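Local coordinates for secreted protein (Kutzneria albida DSM 43870, PDB 5M6Q), which probably catalyses protein cross-linking as a microbial transglutaminase, joining glutamine side chains to primary amines, at residues A[121-126]-A[220-225]; A[62-67]-A[109-114]; A[20-25]-A[36-41]. One frame throughout, in Å; residues are numbered along the deposited sequence.

Contact 1: A[121-126]-A[220-225]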
loop_
_atom_site.group_PDB
_atom_site.type_symbol
_atom_site.label_atom_id
_atom_site.label_comp_id
_atom_site.label_asym_id
_atom_site.label_seq_id
_atom_site.Cartn_x
_atom_site.Cartn_y
_atom_site.Cartn_z
ATOM N N LYS A 121 -12.181 11.277 -9.581
ATOM C CA LYS A 121 -12.352 10.808 -8.209
ATOM C C LYS A 121 -11.168 9.958 -7.710
ATOM O O LYS A 121 -11.259 9.330 -6.665
ATOM C CB LYS A 121 -13.633 9.982 -8.094
ATOM C CG LYS A 121 -14.929 10.708 -8.457
ATOM C CD LYS A 121 -16.102 9.728 -8.401
ATOM C CE LYS A 121 -17.457 10.407 -8.627
ATOM N NZ LYS A 121 -18.556 9.389 -8.626
ATOM N N LEU A 122 -10.072 9.911 -8.460
ATOM C CA LEU A 122 -8.977 9.022 -8.084
ATOM C C LEU A 122 -7.747 9.772 -7.635
ATOM O O LEU A 122 -7.497 10.900 -8.065
ATOM C CB LEU A 122 -8.603 8.099 -9.251
ATOM C CG LEU A 122 -9.684 7.096 -9.653
ATOM C CD1 LEU A 122 -9.270 6.393 -10.913
ATOM C CD2 LEU A 122 -9.982 6.086 -8.520
ATOM N N LYS A 123 -6.975 9.135 -6.762
ATOM C CA LYS A 123 -5.650 9.626 -6.428
ATOM C C LYS A 123 -4.716 8.436 -6.253
ATOM O O LYS A 123 -5.114 7.393 -5.729
ATOM C CB LYS A 123 -5.678 10.471 -5.155
ATOM C CG LYS A 123 -6.273 9.739 -3.978
ATOM C CD LYS A 123 -5.822 10.317 -2.657
ATOM C CE LYS A 123 -6.692 9.788 -1.513
ATOM N NZ LYS A 123 -6.168 10.221 -0.181
ATOM N N ALA A 124 -3.478 8.592 -6.701
ATOM C CA ALA A 124 -2.464 7.578 -6.476
ATOM C C ALA A 124 -1.983 7.642 -5.026
ATOM O O ALA A 124 -1.639 8.709 -4.529
ATOM C CB ALA A 124 -1.315 7.761 -7.438
ATOM N N SER A 125 -1.983 6.499 -4.348
ATOM C CA SER A 125 -1.594 6.424 -2.950
ATOM C C SER A 125 -0.512 5.375 -2.791
ATOM O O SER A 125 -0.303 4.582 -3.693
ATOM C CB SER A 125 -2.796 6.098 -2.073
ATOM O OG SER A 125 -3.722 7.167 -2.114
ATOM N N ILE A 126 0.188 5.397 -1.661
ATOM C CA ILE A 126 1.315 4.493 -1.423
ATOM C C ILE A 126 1.065 3.678 -0.169
ATOM O O ILE A 126 0.528 4.175 0.828
ATOM C CB ILE A 126 2.650 5.257 -1.308
ATOM C CG1 ILE A 126 3.009 5.902 -2.642
ATOM C CG2 ILE A 126 3.809 4.345 -0.823
ATOM C CD1 ILE A 126 4.282 6.713 -2.588
ATOM N N ALA A 220 -1.076 2.557 -5.703
ATOM C CA ALA A 220 -2.400 2.103 -6.105
ATOM C C ALA A 220 -3.344 3.287 -6.114
ATOM O O ALA A 220 -3.115 4.287 -5.421
ATOM C CB ALA A 220 -2.920 1.009 -5.158
ATOM N N PHE A 221 -4.409 3.187 -6.896
ATOM C CA PHE A 221 -5.397 4.241 -6.921
ATOM C C PHE A 221 -6.345 4.115 -5.757
ATOM O O PHE A 221 -6.875 3.047 -5.471
ATOM C CB PHE A 221 -6.155 4.250 -8.254
ATOM C CG PHE A 221 -5.371 4.890 -9.356
ATOM C CD1 PHE A 221 -5.083 6.240 -9.304
ATOM C CD2 PHE A 221 -4.875 4.141 -10.411
ATOM C CE1 PHE A 221 -4.350 6.843 -10.293
ATOM C CE2 PHE A 221 -4.142 4.740 -11.415
ATOM C CZ PHE A 221 -3.871 6.095 -11.351
ATOM N N ALA A 222 -6.505 5.216 -5.049
ATOM C CA ALA A 222 -7.505 5.309 -4.006
ATOM C C ALA A 222 -8.642 6.173 -4.535
ATOM O O ALA A 222 -8.444 7.012 -5.410
ATOM C CB ALA A 222 -6.915 5.898 -2.722
ATOM N N LYS A 223 -9.837 5.971 -4.008
ATOM C CA LYS A 223 -10.935 6.857 -4.355
ATOM C C LYS A 223 -11.006 7.994 -3.327
ATOM O O LYS A 223 -11.052 7.742 -2.127
ATOM C CB LYS A 223 -12.242 6.078 -4.414
ATOM C CG LYS A 223 -13.434 6.936 -4.784
ATOM C CD LYS A 223 -14.727 6.144 -4.731
ATOM C CE LYS A 223 -15.932 7.073 -4.670
ATOM N NZ LYS A 223 -17.193 6.291 -4.747
ATOM N N LYS A 224 -10.978 9.240 -3.803
ATOM C CA LYS A 224 -11.121 10.415 -2.941
ATOM C C LYS A 224 -12.423 10.394 -2.139
ATOM O O LYS A 224 -13.363 9.677 -2.484
ATOM C CB LYS A 224 -11.082 11.697 -3.767
ATOM C CG LYS A 224 -9.770 12.007 -4.439
ATOM C CD LYS A 224 -9.979 13.149 -5.424
ATOM C CE LYS A 224 -8.818 13.293 -6.381
ATOM N NZ LYS A 224 -9.098 14.311 -7.436
ATOM N N ASP A 225 -12.470 11.192 -1.074
ATOM C CA ASP A 225 -13.706 11.406 -0.316
ATOM C C ASP A 225 -14.752 12.092 -1.174
ATOM O O ASP A 225 -14.463 13.142 -1.746
ATOM C CB ASP A 225 -13.450 12.261 0.923
ATOM C CG ASP A 225 -12.462 11.631 1.867
ATOM O OD1 ASP A 225 -12.430 10.383 1.926
ATOM O OD2 ASP A 225 -11.721 12.379 2.547
ATOM O OXT ASP A 225 -15.890 11.639 -1.303
HETATM O O HOH W 1 -8.269 12.665 -10.077
#
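The F221 ring leans obliquely against strand 122-126: CD1 lies 4.0 Å from L122 CB, and K123 O and the backbone N of A124 approach it at a similar slant. F221 lies on the face of the sheet that carries L122 and A124; CG stands anti to its carbonyl carbon (chi1 -79°), beside the backbone N, on the A124 side of CB, and V84 of helix 70-84 also touches the side chain. On the other face, A222 CB sits between the neighbouring strand's S125 and K123, 3.5 Å from S125 OG and 4.1 Å from K123 CE, with L53 of helix 47-53 touching it. Between the two faces, the backbones are joined by reciprocal bonds. K123 and A222 bond each other in both directions, the A222 N to K123 O bond being 2.7 Å long, and S125 and A220 do the same. Beyond the last bridge, K224 N reaches K121 O at 2.9 Å, while the extended K224 side chain passes CE within 3.2 Å of L122 O. Its NZ bonds A120 O and a water, which also bonds L122 O. The pairing is antiparallel and joins two interior strands of the central helix-flanked antiparallel sheet that characterises microbial transglutaminases.

Contact 2: A[62-67]-A[109-114]. With MES (2-(N-morpholino)-ethanesulfonic acid), chain C.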
loop_
_atom_site.group_PDB
_atom_site.type_symbol
_atom_site.label_atom_id
_atom_site.label_comp_id
_atom_site.label_asym_id
_atom_site.label_seq_id
_atom_site.Cartn_x
_atom_site.Cartn_y
_atom_site.Cartn_z
ATOM N N PRO A 62 -4.001 -3.948 -4.236
ATOM C CA PRO A 62 -3.402 -4.447 -5.480
ATOM C C PRO A 62 -1.894 -4.254 -5.511
ATOM O O PRO A 62 -1.405 -3.209 -5.082
ATOM C CB PRO A 62 -4.082 -3.601 -6.556
ATOM C CG PRO A 62 -4.354 -2.296 -5.864
ATOM C CD PRO A 62 -4.598 -2.611 -4.399
ATOM N N LEU A 63 -1.164 -5.242 -6.029
ATOM C CA LEU A 63 0.293 -5.231 -5.948
ATOM C C LEU A 63 0.936 -4.958 -7.301
ATOM O O LEU A 63 2.147 -5.100 -7.449
ATOM C CB LEU A 63 0.794 -6.559 -5.380
ATOM C CG LEU A 63 0.218 -6.866 -3.993
ATOM C CD1 LEU A 63 0.731 -8.206 -3.450
ATOM C CD2 LEU A 63 0.554 -5.751 -3.002
ATOM N N ASN A 64 0.107 -4.541 -8.259
ATOM C CA ASN A 64 0.499 -4.315 -9.657
ATOM C C ASN A 64 1.733 -3.442 -9.832
ATOM O O ASN A 64 2.559 -3.676 -10.709
ATOM C CB ASN A 64 -0.647 -3.636 -10.434
ATOM C CG ASN A 64 -1.959 -4.361 -10.304
ATOM O OD1 ASN A 64 -2.984 -3.758 -9.975
ATOM N ND2 ASN A 64 -1.948 -5.660 -10.584
ATOM N N LEU A 65 1.792 -2.384 -9.035
ATOM C CA LEU A 65 2.804 -1.347 -9.173
ATOM C C LEU A 65 3.619 -1.299 -7.898
ATOM O O LEU A 65 3.429 -0.407 -7.066
ATOM C CB LEU A 65 2.167 0.020 -9.450
ATOM C CG LEU A 65 1.349 0.225 -10.732
ATOM C CD1 LEU A 65 0.853 1.667 -10.784
ATOM C CD2 LEU A 65 2.131 -0.140 -12.027
ATOM N N SER A 66 4.521 -2.270 -7.757
ATOM C CA SER A 66 5.338 -2.429 -6.549
ATOM C C SER A 66 6.799 -2.152 -6.854
ATOM O O SER A 66 7.312 -2.605 -7.872
ATOM C CB SER A 66 5.199 -3.840 -5.966
ATOM O OG SER A 66 3.890 -4.068 -5.483
ATOM N N PHE A 67 7.485 -1.470 -5.939
ATOM C CA PHE A 67 8.858 -1.038 -6.197
ATOM C C PHE A 67 9.786 -1.284 -4.999
ATOM O O PHE A 67 9.339 -1.321 -3.856
ATOM C CB PHE A 67 8.854 0.448 -6.596
ATOM C CG PHE A 67 7.903 0.751 -7.708
ATOM C CD1 PHE A 67 8.255 0.491 -9.026
ATOM C CD2 PHE A 67 6.646 1.257 -7.451
ATOM C CE1 PHE A 67 7.378 0.753 -10.057
ATOM C CE2 PHE A 67 5.762 1.509 -8.484
ATOM C CZ PHE A 67 6.127 1.261 -9.782
ATOM N N VAL A 109 0.675 -0.789 -15.526
ATOM C CA VAL A 109 0.169 0.555 -15.273
ATOM C C VAL A 109 -1.259 0.704 -15.784
ATOM O O VAL A 109 -2.098 1.328 -15.138
ATOM C CB VAL A 109 1.086 1.618 -15.907
ATOM C CG1 VAL A 109 0.552 3.011 -15.603
ATOM C CG2 VAL A 109 2.516 1.444 -15.389
ATOM N N VAL A 110 -1.543 0.119 -16.943
ATOM C CA VAL A 110 -2.882 0.222 -17.511
ATOM C C VAL A 110 -3.872 -0.541 -16.633
ATOM O O VAL A 110 -4.945 -0.046 -16.311
ATOM C CB VAL A 110 -2.922 -0.282 -18.976
ATOM C CG1 VAL A 110 -4.350 -0.222 -19.512
ATOM C CG2 VAL A 110 -1.984 0.547 -19.850
ATOM N N LYS A 111 -3.493 -1.740 -16.229
ATOM C CA LYS A 111 -4.316 -2.560 -15.349
ATOM C C LYS A 111 -4.622 -1.868 -14.005
ATOM O O LYS A 111 -5.654 -2.136 -13.377
ATOM C CB LYS A 111 -3.608 -3.898 -15.109
ATOM C CG LYS A 111 -4.470 -4.976 -14.472
ATOM C CD LYS A 111 -3.651 -5.937 -13.597
ATOM C CE LYS A 111 -2.798 -6.889 -14.422
ATOM N NZ LYS A 111 -2.171 -7.970 -13.586
ATOM N N ALA A 112 -3.727 -0.980 -13.567
ATOM C CA ALA A 112 -3.844 -0.355 -12.248
ATOM C C ALA A 112 -5.044 0.576 -12.155
ATOM O O ALA A 112 -5.585 0.773 -11.076
ATOM C CB ALA A 112 -2.571 0.401 -11.899
ATOM N N LEU A 113 -5.466 1.144 -13.282
ATOM C CA LEU A 113 -6.647 1.999 -13.289
ATOM C C LEU A 113 -7.954 1.222 -13.109
ATOM O O LEU A 113 -8.228 0.278 -13.848
ATOM C CB LEU A 113 -6.717 2.789 -14.594
ATOM C CG LEU A 113 -7.840 3.815 -14.729
ATOM C CD1 LEU A 113 -7.475 5.113 -14.024
ATOM C CD2 LEU A 113 -8.133 4.052 -16.206
ATOM N N PRO A 114 -8.774 1.620 -12.123
ATOM C CA PRO A 114 -10.127 1.055 -12.084
ATOM C C PRO A 114 -11.071 1.772 -13.053
ATOM O O PRO A 114 -11.519 2.869 -12.754
ATOM C CB PRO A 114 -10.556 1.266 -10.632
ATOM C CG PRO A 114 -9.764 2.464 -10.180
ATOM C CD PRO A 114 -8.455 2.403 -10.913
HETATM O O1 MES C . -2.510 -12.195 -6.121
HETATM C C2 MES C . -3.047 -11.676 -7.337
HETATM C C3 MES C . -1.948 -11.521 -8.387
HETATM N N4 MES C . -0.880 -10.733 -7.787
HETATM C C5 MES C . -0.350 -11.146 -6.490
HETATM C C6 MES C . -1.536 -11.320 -5.548
HETATM C C7 MES C . 0.055 -10.089 -8.696
HETATM C C8 MES C . -0.679 -8.945 -9.401
HETATM S S MES C . 0.357 -8.289 -10.535
HETATM O O1S MES C . -0.366 -7.314 -11.400
HETATM O O2S MES C . 1.473 -7.618 -9.832
HETATM O O3S MES C . 0.957 -9.375 -11.351
#
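N64 and L65, at the approach to edge strand 66-67 of the sheet, pack against the short, weakly bonded helix 109-112. L65 divides its methyls between two residues of the short helix: CD2 meets V109 CG2 at 3.7 Å, the two side chains crossing at about a right angle, and CD1 rests 3.8 Å from A112 CB. L80 of helix 70-84 touches both L65 and V109, so this apolar patch is where the sheet margin, the helix layer and helix 109-112 converge. Nearer the solvent, N64 crosses K111 at roughly a right angle, ND2 lying 3.5 Å from K111 CD. The K111 chain bends at chi2 (-149°) and again at chi3 (-73°), which places CE, and its NZ donates to sulfonate oxygen O1S of a MES molecule, probably from the crystallisation liquor, over 2.9 Å. N64 ND2 is modelled 2.4 Å from the same O1S, too short for its details to be trusted. Within segment 62-67, S66 OG donates to L63 O over 2.8 Å from above the carbonyl plane, and S66 OG also bonds T218 OG1 of strand 214-223.

Contact 3: A[20-25]-A[36-41]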
loop_
_atom_site.group_PDB
_atom_site.type_symbol
_atom_site.label_atom_id
_atom_site.label_comp_id
_atom_site.label_asym_id
_atom_site.label_seq_id
_atom_site.Cartn_x
_atom_site.Cartn_y
_atom_site.Cartn_z
ATOM N N ASP A 20 -10.427 4.375 18.825
ATOM C CA ASP A 20 -9.905 5.737 18.742
ATOM C C ASP A 20 -9.426 6.058 17.323
ATOM O O ASP A 20 -9.562 7.179 16.854
ATOM C CB ASP A 20 -8.773 5.953 19.748
ATOM C CG ASP A 20 -9.259 5.931 21.196
ATOM O OD1 ASP A 20 -10.438 6.265 21.461
ATOM O OD2 ASP A 20 -8.454 5.583 22.076
ATOM N N TYR A 21 -8.860 5.072 16.640
ATOM C CA TYR A 21 -8.463 5.255 15.251
ATOM C C TYR A 21 -9.677 5.538 14.356
ATOM O O TYR A 21 -9.635 6.407 13.483
ATOM C CB TYR A 21 -7.707 4.025 14.738
ATOM C CG TYR A 21 -7.379 4.118 13.277
ATOM C CD1 TYR A 21 -6.436 5.028 12.812
ATOM C CD2 TYR A 21 -8.025 3.310 12.355
ATOM C CE1 TYR A 21 -6.140 5.119 11.462
ATOM C CE2 TYR A 21 -7.737 3.389 11.020
ATOM C CZ TYR A 21 -6.800 4.289 10.574
ATOM O OH TYR A 21 -6.543 4.359 9.225
ATOM N N VAL A 22 -10.758 4.808 14.583
ATOM C CA VAL A 22 -11.957 4.981 13.766
ATOM C C VAL A 22 -12.499 6.398 13.920
ATOM O O VAL A 22 -12.799 7.060 12.927
ATOM C CB VAL A 22 -13.022 3.928 14.112
ATOM C CG1 VAL A 22 -14.330 4.252 13.414
ATOM C CG2 VAL A 22 -12.547 2.564 13.678
ATOM N N GLU A 23 -12.584 6.881 15.157
ATOM C CA GLU A 23 -13.030 8.248 15.392
ATOM C C GLU A 23 -12.127 9.264 14.706
ATOM O O GLU A 23 -12.615 10.207 14.113
ATOM C CB GLU A 23 -13.108 8.551 16.888
ATOM C CG GLU A 23 -14.371 8.011 17.534
ATOM C CD GLU A 23 -14.401 8.190 19.043
ATOM O OE1 GLU A 23 -13.669 9.070 19.562
ATOM O OE2 GLU A 23 -15.160 7.439 19.707
ATOM N N ALA A 24 -10.815 9.081 14.778
ATOM C CA ALA A 24 -9.931 10.007 14.084
ATOM C C ALA A 24 -10.166 9.910 12.583
ATOM O O ALA A 24 -10.251 10.926 11.896
ATOM C CB ALA A 24 -8.487 9.741 14.426
ATOM N N TRP A 25 -10.289 8.684 12.086
ATOM C CA TRP A 25 -10.568 8.435 10.679
ATOM C C TRP A 25 -11.863 9.119 10.232
ATOM O O TRP A 25 -11.924 9.722 9.168
ATOM C CB TRP A 25 -10.654 6.928 10.431
ATOM C CG TRP A 25 -10.706 6.506 8.988
ATOM C CD1 TRP A 25 -9.654 6.115 8.210
ATOM C CD2 TRP A 25 -11.869 6.422 8.159
ATOM N NE1 TRP A 25 -10.091 5.791 6.954
ATOM C CE2 TRP A 25 -11.446 5.967 6.894
ATOM C CE3 TRP A 25 -13.230 6.673 8.368
ATOM C CZ2 TRP A 25 -12.334 5.772 5.828
ATOM C CZ3 TRP A 25 -14.111 6.479 7.312
ATOM C CH2 TRP A 25 -13.658 6.034 6.056
ATOM N N ASP A 36 -19.290 -2.496 6.155
ATOM C CA ASP A 36 -18.307 -3.132 5.279
ATOM C C ASP A 36 -16.888 -2.634 5.592
ATOM O O ASP A 36 -15.931 -3.410 5.571
ATOM C CB ASP A 36 -18.630 -2.878 3.796
ATOM C CG ASP A 36 -19.815 -3.700 3.294
ATOM O OD1 ASP A 36 -20.355 -4.520 4.069
ATOM O OD2 ASP A 36 -20.202 -3.530 2.113
ATOM N N GLU A 37 -16.749 -1.345 5.886
ATOM C CA GLU A 37 -15.418 -0.805 6.126
ATOM C C GLU A 37 -14.870 -1.298 7.463
ATOM O O GLU A 37 -13.711 -1.718 7.542
ATOM C CB GLU A 37 -15.431 0.716 6.065
ATOM C CG GLU A 37 -15.594 1.261 4.649
ATOM C CD GLU A 37 -15.707 2.781 4.598
ATOM O OE1 GLU A 37 -16.385 3.382 5.475
ATOM O OE2 GLU A 37 -15.116 3.374 3.671
ATOM N N ARG A 38 -15.715 -1.288 8.494
ATOM C CA ARG A 38 -15.327 -1.811 9.797
ATOM C C ARG A 38 -14.947 -3.274 9.707
ATOM O O ARG A 38 -14.011 -3.717 10.354
ATOM C CB ARG A 38 -16.446 -1.637 10.821
ATOM C CG ARG A 38 -16.520 -0.254 11.409
ATOM C CD ARG A 38 -17.761 -0.122 12.265
ATOM N NE ARG A 38 -17.972 1.253 12.699
ATOM C CZ ARG A 38 -17.450 1.770 13.805
ATOM N NH1 ARG A 38 -16.681 1.017 14.592
ATOM N NH2 ARG A 38 -17.701 3.036 14.123
ATOM N N GLU A 39 -15.667 -4.026 8.892
ATOM C CA GLU A 39 -15.362 -5.436 8.721
ATOM C C GLU A 39 -14.002 -5.634 8.026
ATOM O O GLU A 39 -13.275 -6.590 8.313
ATOM C CB GLU A 39 -16.483 -6.112 7.930
ATOM C CG GLU A 39 -16.362 -7.615 7.807
ATOM C CD GLU A 39 -17.634 -8.252 7.257
ATOM O OE1 GLU A 39 -18.642 -7.526 7.092
ATOM O OE2 GLU A 39 -17.629 -9.474 6.996
ATOM N N ASN A 40 -13.664 -4.730 7.113
ATOM C CA ASN A 40 -12.393 -4.813 6.412
ATOM C C ASN A 40 -11.254 -4.417 7.364
ATOM O O ASN A 40 -10.213 -5.073 7.406
ATOM C CB ASN A 40 -12.395 -3.919 5.170
ATOM C CG ASN A 40 -12.805 -4.665 3.902
ATOM O OD1 ASN A 40 -12.390 -5.797 3.664
ATOM N ND2 ASN A 40 -13.608 -4.016 3.077
ATOM N N LEU A 41 -11.469 -3.352 8.124
ATOM C CA LEU A 41 -10.506 -2.909 9.128
ATOM C C LEU A 41 -10.150 -4.043 10.088
ATOM O O LEU A 41 -8.977 -4.243 10.414
ATOM C CB LEU A 41 -11.055 -1.702 9.900
ATOM C CG LEU A 41 -10.103 -1.013 10.878
ATOM C CD1 LEU A 41 -8.856 -0.497 10.154
ATOM C CD2 LEU A 41 -10.814 0.146 11.587
#
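V22 projects from helix 20-25 toward helix 36-41 and presents a different methyl to each of two partners. CG2 meets L41 CD2 at 3.6 Å, the two branched chains crossing obliquely. CG1 lies over one face of the R38 guanidinium, 3.7 Å from NH2, so that the methyl packs against the flat face of the cation. R38 starts out to one side of the contact; its chain is extended as far as NE and turns at chi4 (-88°), which places CZ, and the side chain crosses V22 at about a right angle. A long, weak ion pair links NH2 to E26. The other L41 methyl, CD1, comes obliquely to Y21 CE2 at 4.1 Å, so the leucine spans two consecutive residues of the opposite helix. CG anti to the backbone N (chi1 -173°) directs the L41 branch toward V22 and Y21. One turn further on, W25 CH2 approaches the E37 carboxylate, 3.8 Å from OE1, the ring and carboxylate planes nearly perpendicular. W25 itself is held by a bond from NE1 to N52 and by stacking on H29. The axes of segments 20-25 and 36-41, at 134°, come no closer than 12.5 Å, and the helices therefore touch through the ends of their side chains. The segments share neither a hydrogen bond nor a salt bridge, so the contact rests on apolar and cation-face packing, while the E37 carboxylate is satisfied outside it by R31 and T34 N.

Contacts 1 and 2 belong to one region: strands 214-223 and 66-67 are neighbours in the sheet, and helix 109-112 precedes strand 122-131. They touch directly, F221 CD2 lying 3.5 Å from A112 O and A220 CB 3.7 Å from P62 CG. Contact 1, inside the sheet, relies on backbone hydrogen bonds, whereas contact 2, at its margin, is an apolar patch whose more exposed side, N64 and K111, binds MES. All three are largely buried, but the centre of contact 3 lies farther out, about 17 Å from the chain's centre against 11 Å, with R38 exposed at its edge. Joining two helices near the N-terminus, it resembles contact 2 in relying on side chains, but aromatic and charged groups take a larger share.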